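Local coordinates for Low temperature requirement C protein (Listeria monocytogenes, PDB 1Y9I), which probably acts as a phosphatidylglycerophosphatase, a lipid phosphatase, and carries a two-metal site holding a calcium and a magnesium ion in this crystal, at residues A[68-71]-A[72-76]; A[43-46]-A[47-51]; A[15-18]-A[19-23]. All coordinates share one frame; numbering follows the deposited sequence.

All three contacts are local, each within one turn or so of a helix or at its end. Along the chain the order is contact 3, contact 2, contact 1. Contact 3 ends helix 9-20, contact 2 begins helix 45-56, and contact 1 forms the last turns of helix 59-76. Contacts 1 and 3 touch, with centres about 13 Å apart. Contact 2 touches neither: its centre is about 20 Å from that of contact 3 and about 30 Å from that of contact 1. The Asp72 side chain in contact 1 is about 7 Å from the magnesium ion. Contacts 3 and 1 thus pack together on the metal side of this all-helical protein, and contact 2 lies far from it.

Contact 1 of 3, residues A[68-71]-A[72-76]; sequences GIQL and DVMAE
Ile69 and Val73 meet through methyl branches one turn apart. CG2 of Ile69 lies 3.9 Å from CG2 of Val73. In Ile69, CG2 stands anti to the backbone N and so runs forward along the helix, while CG1 turns back beside that N. CG2 of Val73 is placed beside its own backbone N, which brings it against both Ile69 O, at 3.2 Å, and Ile69 CG2. Selenomethionine Met74 follows Gln70 by one turn, and its CG lies 3.2 Å from Gln70 O.

Four backbone bonds hold the spacing. Asp72 N, Val73 N, Met74 N and Ala75 N give to the O atoms of Gly68, Ile69, Gln70 and Leu71. The bond from Val73 N to Ile69 O is 2.9 Å long and nearly straight, with 171° at the hydrogen.

Further out, Trp17 of helix 9-20 packs on Ile69, Gln70 and Val73. Met74 packs on Met74 of the second subunit. Asp72 is buried. Its OD1 accepts from Phe142 N and its OD2 from Leu143 N.

The Asp72 side chain is about 7 Å from the bound magnesium ion, too far to be a ligand. The backbone it holds runs from the end of the loop with Thr141, a magnesium ligand, into the start of helix 143-160, which brings the ligands Asp144 and Asp145. This is consistent with a second-shell role for a buried carboxylate satisfied by main-chain N-H groups.

Contact 2 of 3, residues A[43-46]-A[47-51]; sequences LELD and ICRQN
The first two turns of helix 45-56, with the residues leading into them, carry this contact. Asp46 reaches forward to two residues of the next turn. Its OD1 forms a salt bridge with Arg49 NH1 at 3.0 Å, and its OD2 accepts from Gln50 NE2 at 2.9 Å.

OD1 lies at the edge of the guanidinium, near its plane. The carboxylate and guanidinium planes are turned 59° apart, so the two groups do not face each other flat. The hydrogen bond from the Gln50 amide is bent, with 135° at the hydrogen, and NE2 meets OD2 from above the carboxylate plane. CG of Gln50 sits beside the backbone N, which turns the chain back toward the helix start. The extended remainder carries the amide outward, alongside Asp46. Arg49 bends at chi3 (-58°) and thereby turns its guanidinium over the preceding turn. There Arg49 NH2 lies 3.4 Å from Leu45 CD2. Arg49 NE has a second acidic partner, Asp26 of helix 25-36.

Leu43, before the helix, reaches forward along it. Its CD1 presses on CG2 of Ile47 at 3.4 Å, tighter than usual for carbons. Its CD2 lies 3.9 Å from Cys48 SG. Leu43 also touches Leu158 of helix 143-160.

Asp46 is exposed and shared between a charged and a neutral donor. A negative group at the N-terminal end of a helix would be expected to interact favourably with the helix dipole. Arg49, held between Asp46 and Asp26, joins this turn to helix 25-36.

Contact 3 of 3, residues A[15-18]-A[19-23]; sequences RSWL and IERGV
Backbone bonds from Glu20 N to Ser16 O and from Arg21 N to Trp17 O carry helix 9-20 to its C-terminal end. There the helix closes in a Schellman motif. Val23 N gives to Leu18 O at 3.0 Å, and Gly22 N gives to Ile19 O at 2.9 Å. The positive phi of Gly22 (99°) lets the chain turn out of the helix.

Water links the side chains on the exposed side. One water lies 2.8 Å from Ser16 OG and donates to Glu20 OE2 at 3.2 Å. Another donates to Glu20 OE1 at 2.7 Å and accepts a weak bond from Trp17 NE1. Extended Glu20 thus holds a water at each carboxylate oxygen. Ser16 OG also bonds to backbone O atoms of the preceding turn.

Packing involves Trp17 and Val23. CD1 of Trp17 lies 3.8 Å from Glu20 OE2, with ring and carboxylate planes 56° apart. Val23 turns inward to Leu143 and Val147 of helix 143-160. Val81 of the second subunit packs on Trp17, which also makes a cation-pi contact with Lys13.

The charged group is that of Arg21. From CG, which rests against Trp17 O, its chain bends at chi2 and chi3 and leads the guanidinium away from its own helix end to helix 59-76. There Arg21 NH2 makes a salt bridge of 3.0 Å to Glu76 OE2. This pairing of opposite charges joins the end of helix 9-20 to the end of helix 59-76.

Contact 1 of 3, residues A[68-71]-A[72-76]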
# COMPACT_ATOMS: atom_id res chain seq x y z
N GLY A 68 -9.41 7.59 12.80
CA GLY A 68 -9.97 6.31 13.21
C GLY A 68 -10.81 6.35 14.48
O GLY A 68 -11.94 5.84 14.49
N ILE A 69 -10.28 6.95 15.54
CA ILE A 69 -11.02 7.03 16.80
C ILE A 69 -12.29 7.85 16.60
O ILE A 69 -13.34 7.52 17.17
CB ILE A 69 -10.17 7.69 17.91
CG1 ILE A 69 -8.96 6.80 18.24
CG2 ILE A 69 -11.02 7.88 19.16
CD1 ILE A 69 -8.07 7.35 19.34
N GLN A 70 -12.21 8.90 15.79
CA GLN A 70 -13.37 9.74 15.52
C GLN A 70 -14.52 8.91 14.97
O GLN A 70 -15.67 9.09 15.37
CB GLN A 70 -13.01 10.83 14.50
CG GLN A 70 -14.18 11.72 14.09
CD GLN A 70 -14.76 12.51 15.26
OE1 GLN A 70 -15.52 11.98 16.07
NE2 GLN A 70 -14.38 13.77 15.35
N LEU A 71 -14.21 8.00 14.05
CA LEU A 71 -15.22 7.14 13.46
C LEU A 71 -15.80 6.16 14.49
O LEU A 71 -17.01 5.93 14.50
CB LEU A 71 -14.64 6.39 12.25
CG LEU A 71 -14.40 7.26 11.00
CD1 LEU A 71 -13.61 6.47 9.94
CD2 LEU A 71 -15.75 7.71 10.44
N ASP A 72 -14.95 5.58 15.34
CA ASP A 72 -15.43 4.66 16.37
C ASP A 72 -16.43 5.34 17.29
O ASP A 72 -17.50 4.80 17.59
CB ASP A 72 -14.28 4.17 17.25
CG ASP A 72 -13.37 3.19 16.56
OD1 ASP A 72 -13.77 2.64 15.51
OD2 ASP A 72 -12.25 2.95 17.08
N VAL A 73 -16.05 6.53 17.74
CA VAL A 73 -16.86 7.34 18.65
C VAL A 73 -18.20 7.71 18.03
O VAL A 73 -19.24 7.64 18.69
CB VAL A 73 -16.10 8.61 19.06
CG1 VAL A 73 -16.98 9.53 19.90
CG2 VAL A 73 -14.85 8.23 19.86
N MSE A 74 -18.19 8.08 16.75
CA MSE A 74 -19.43 8.44 16.07
C MSE A 74 -20.33 7.20 15.97
O MSE A 74 -21.55 7.30 16.07
CB MSE A 74 -19.13 9.00 14.68
CG MSE A 74 -18.50 10.38 14.70
SE MSE A 74 -19.66 11.65 15.60
CE MSE A 74 -18.91 13.30 14.92
N ALA A 75 -19.71 6.04 15.79
CA ALA A 75 -20.45 4.79 15.69
C ALA A 75 -21.11 4.47 17.03
O ALA A 75 -22.26 3.99 17.06
CB ALA A 75 -19.50 3.66 15.27
N GLU A 76 -20.40 4.72 18.12
CA GLU A 76 -20.93 4.46 19.46
C GLU A 76 -22.13 5.36 19.74
O GLU A 76 -23.07 4.95 20.42
CB GLU A 76 -19.89 4.73 20.54
CG GLU A 76 -18.64 3.89 20.46
CD GLU A 76 -17.80 4.01 21.72
OE1 GLU A 76 -17.66 5.14 22.24
OE2 GLU A 76 -17.27 2.98 22.19

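Contact 2 of 3, residues A[43-46]-A[47-51]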
# COMPACT_ATOMS: atom_id res chain seq x y z
N LEU A 43 15.29 -8.40 26.14
CA LEU A 43 14.61 -7.15 25.80
C LEU A 43 13.67 -6.75 26.93
O LEU A 43 12.91 -7.57 27.44
CB LEU A 43 13.81 -7.32 24.50
CG LEU A 43 13.04 -6.10 23.96
CD1 LEU A 43 14.02 -5.02 23.52
CD2 LEU A 43 12.17 -6.53 22.78
N GLU A 44 13.74 -5.48 27.33
CA GLU A 44 12.89 -4.98 28.41
C GLU A 44 11.89 -3.95 27.90
O GLU A 44 12.03 -3.43 26.79
CB GLU A 44 13.75 -4.40 29.53
CG GLU A 44 14.62 -5.43 30.23
CD GLU A 44 15.46 -4.84 31.35
OE1 GLU A 44 16.18 -3.85 31.10
OE2 GLU A 44 15.41 -5.37 32.48
N LEU A 45 10.90 -3.64 28.73
CA LEU A 45 9.85 -2.70 28.38
C LEU A 45 10.27 -1.27 28.05
O LEU A 45 9.71 -0.64 27.15
CB LEU A 45 8.80 -2.66 29.49
CG LEU A 45 7.46 -2.01 29.13
CD1 LEU A 45 6.79 -2.83 28.04
CD2 LEU A 45 6.58 -1.93 30.37
N ASP A 46 11.26 -0.74 28.77
CA ASP A 46 11.69 0.64 28.55
C ASP A 46 12.01 1.02 27.10
O ASP A 46 11.49 2.01 26.59
CB ASP A 46 12.88 0.99 29.44
CG ASP A 46 13.20 2.47 29.42
OD1 ASP A 46 12.36 3.27 29.90
OD2 ASP A 46 14.28 2.86 28.93
N ILE A 47 12.88 0.25 26.45
CA ILE A 47 13.24 0.57 25.07
C ILE A 47 12.02 0.42 24.16
O ILE A 47 11.91 1.10 23.14
CB ILE A 47 14.41 -0.31 24.56
CG1 ILE A 47 14.81 0.12 23.15
CG2 ILE A 47 14.01 -1.77 24.55
CD1 ILE A 47 15.34 1.54 23.06
N CYS A 48 11.11 -0.48 24.51
CA CYS A 48 9.90 -0.68 23.72
C CYS A 48 9.05 0.58 23.86
O CYS A 48 8.48 1.08 22.89
CB CYS A 48 9.13 -1.91 24.22
SG CYS A 48 9.98 -3.49 23.91
N ARG A 49 8.99 1.10 25.09
CA ARG A 49 8.24 2.32 25.39
C ARG A 49 8.76 3.50 24.56
O ARG A 49 7.98 4.27 23.99
CB ARG A 49 8.36 2.63 26.88
CG ARG A 49 7.61 3.87 27.34
CD ARG A 49 7.84 4.09 28.83
NE ARG A 49 7.41 2.94 29.63
CZ ARG A 49 8.20 2.26 30.45
NH1 ARG A 49 9.48 2.60 30.59
NH2 ARG A 49 7.72 1.23 31.12
N GLN A 50 10.09 3.64 24.51
CA GLN A 50 10.72 4.73 23.77
C GLN A 50 10.38 4.68 22.28
O GLN A 50 10.19 5.72 21.64
CB GLN A 50 12.24 4.67 23.93
CG GLN A 50 12.75 4.96 25.33
CD GLN A 50 14.27 4.90 25.40
OE1 GLN A 50 14.97 5.57 24.64
NE2 GLN A 50 14.78 4.09 26.32
N ASN A 51 10.33 3.48 21.71
CA ASN A 51 10.02 3.35 20.30
C ASN A 51 8.55 3.69 20.04
O ASN A 51 8.21 4.23 18.99
CB ASN A 51 10.36 1.94 19.81
CG ASN A 51 11.83 1.80 19.43
OD1 ASN A 51 12.26 2.23 18.36
ND2 ASN A 51 12.62 1.20 20.33

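Contact 3 of 3, residues A[15-18]-A[19-23]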
# COMPACT_ATOMS: atom_id res chain seq x y z
N ARG A 15 -2.62 11.80 21.47
CA ARG A 15 -2.20 11.13 22.69
C ARG A 15 -3.30 11.05 23.75
O ARG A 15 -3.55 9.99 24.31
CB ARG A 15 -0.97 11.84 23.28
CG ARG A 15 0.30 11.70 22.45
CD ARG A 15 1.42 12.55 23.03
NE ARG A 15 2.70 12.38 22.35
CZ ARG A 15 3.49 11.32 22.50
NH1 ARG A 15 3.14 10.33 23.31
NH2 ARG A 15 4.64 11.26 21.84
N SER A 16 -3.96 12.17 24.01
CA SER A 16 -5.02 12.20 25.02
C SER A 16 -6.24 11.38 24.62
O SER A 16 -6.90 10.79 25.48
CB SER A 16 -5.45 13.65 25.31
OG SER A 16 -5.98 14.28 24.17
N TRP A 17 -6.54 11.32 23.33
CA TRP A 17 -7.70 10.56 22.88
C TRP A 17 -7.45 9.07 23.04
O TRP A 17 -8.35 8.32 23.42
CB TRP A 17 -8.05 10.88 21.43
CG TRP A 17 -9.54 10.90 21.18
CD1 TRP A 17 -10.52 10.59 22.09
CD2 TRP A 17 -10.22 11.24 19.97
NE1 TRP A 17 -11.76 10.73 21.52
CE2 TRP A 17 -11.61 11.13 20.21
CE3 TRP A 17 -9.79 11.64 18.69
CZ2 TRP A 17 -12.57 11.40 19.23
CZ3 TRP A 17 -10.74 11.91 17.72
CH2 TRP A 17 -12.12 11.79 18.00
N LEU A 18 -6.23 8.63 22.75
CA LEU A 18 -5.88 7.22 22.91
C LEU A 18 -6.11 6.84 24.37
O LEU A 18 -6.78 5.85 24.67
CB LEU A 18 -4.41 6.98 22.55
CG LEU A 18 -4.04 6.74 21.08
CD1 LEU A 18 -2.53 6.77 20.91
CD2 LEU A 18 -4.61 5.40 20.63
N ILE A 19 -5.56 7.65 25.27
CA ILE A 19 -5.68 7.43 26.71
C ILE A 19 -7.15 7.45 27.13
O ILE A 19 -7.59 6.61 27.91
CB ILE A 19 -4.89 8.50 27.50
CG1 ILE A 19 -3.40 8.32 27.24
CG2 ILE A 19 -5.21 8.39 29.00
CD1 ILE A 19 -2.52 9.39 27.83
N GLU A 20 -7.90 8.40 26.59
CA GLU A 20 -9.32 8.51 26.89
C GLU A 20 -10.07 7.25 26.45
O GLU A 20 -11.07 6.87 27.07
CB GLU A 20 -9.90 9.75 26.19
CG GLU A 20 -11.41 9.84 26.21
CD GLU A 20 -11.92 11.17 25.68
OE1 GLU A 20 -13.14 11.27 25.39
OE2 GLU A 20 -11.12 12.11 25.54
N ARG A 21 -9.59 6.61 25.40
CA ARG A 21 -10.22 5.39 24.90
C ARG A 21 -9.76 4.16 25.69
O ARG A 21 -10.21 3.05 25.43
CB ARG A 21 -9.93 5.20 23.41
CG ARG A 21 -10.52 6.31 22.54
CD ARG A 21 -12.03 6.42 22.70
NE ARG A 21 -12.74 5.35 22.01
CZ ARG A 21 -14.05 5.12 22.11
NH1 ARG A 21 -14.81 5.88 22.87
NH2 ARG A 21 -14.59 4.12 21.42
N GLY A 22 -8.87 4.38 26.65
CA GLY A 22 -8.40 3.29 27.49
C GLY A 22 -7.07 2.66 27.13
O GLY A 22 -6.74 1.60 27.65
N VAL A 23 -6.30 3.30 26.26
CA VAL A 23 -5.01 2.76 25.86
C VAL A 23 -3.85 3.61 26.36
O VAL A 23 -3.70 4.77 25.98
CB VAL A 23 -4.91 2.63 24.32
CG1 VAL A 23 -3.62 1.93 23.94
CG2 VAL A 23 -6.11 1.85 23.80
O HOH W 1 -8.71 13.59 23.95
O HOH W 2 -14.65 11.18 23.21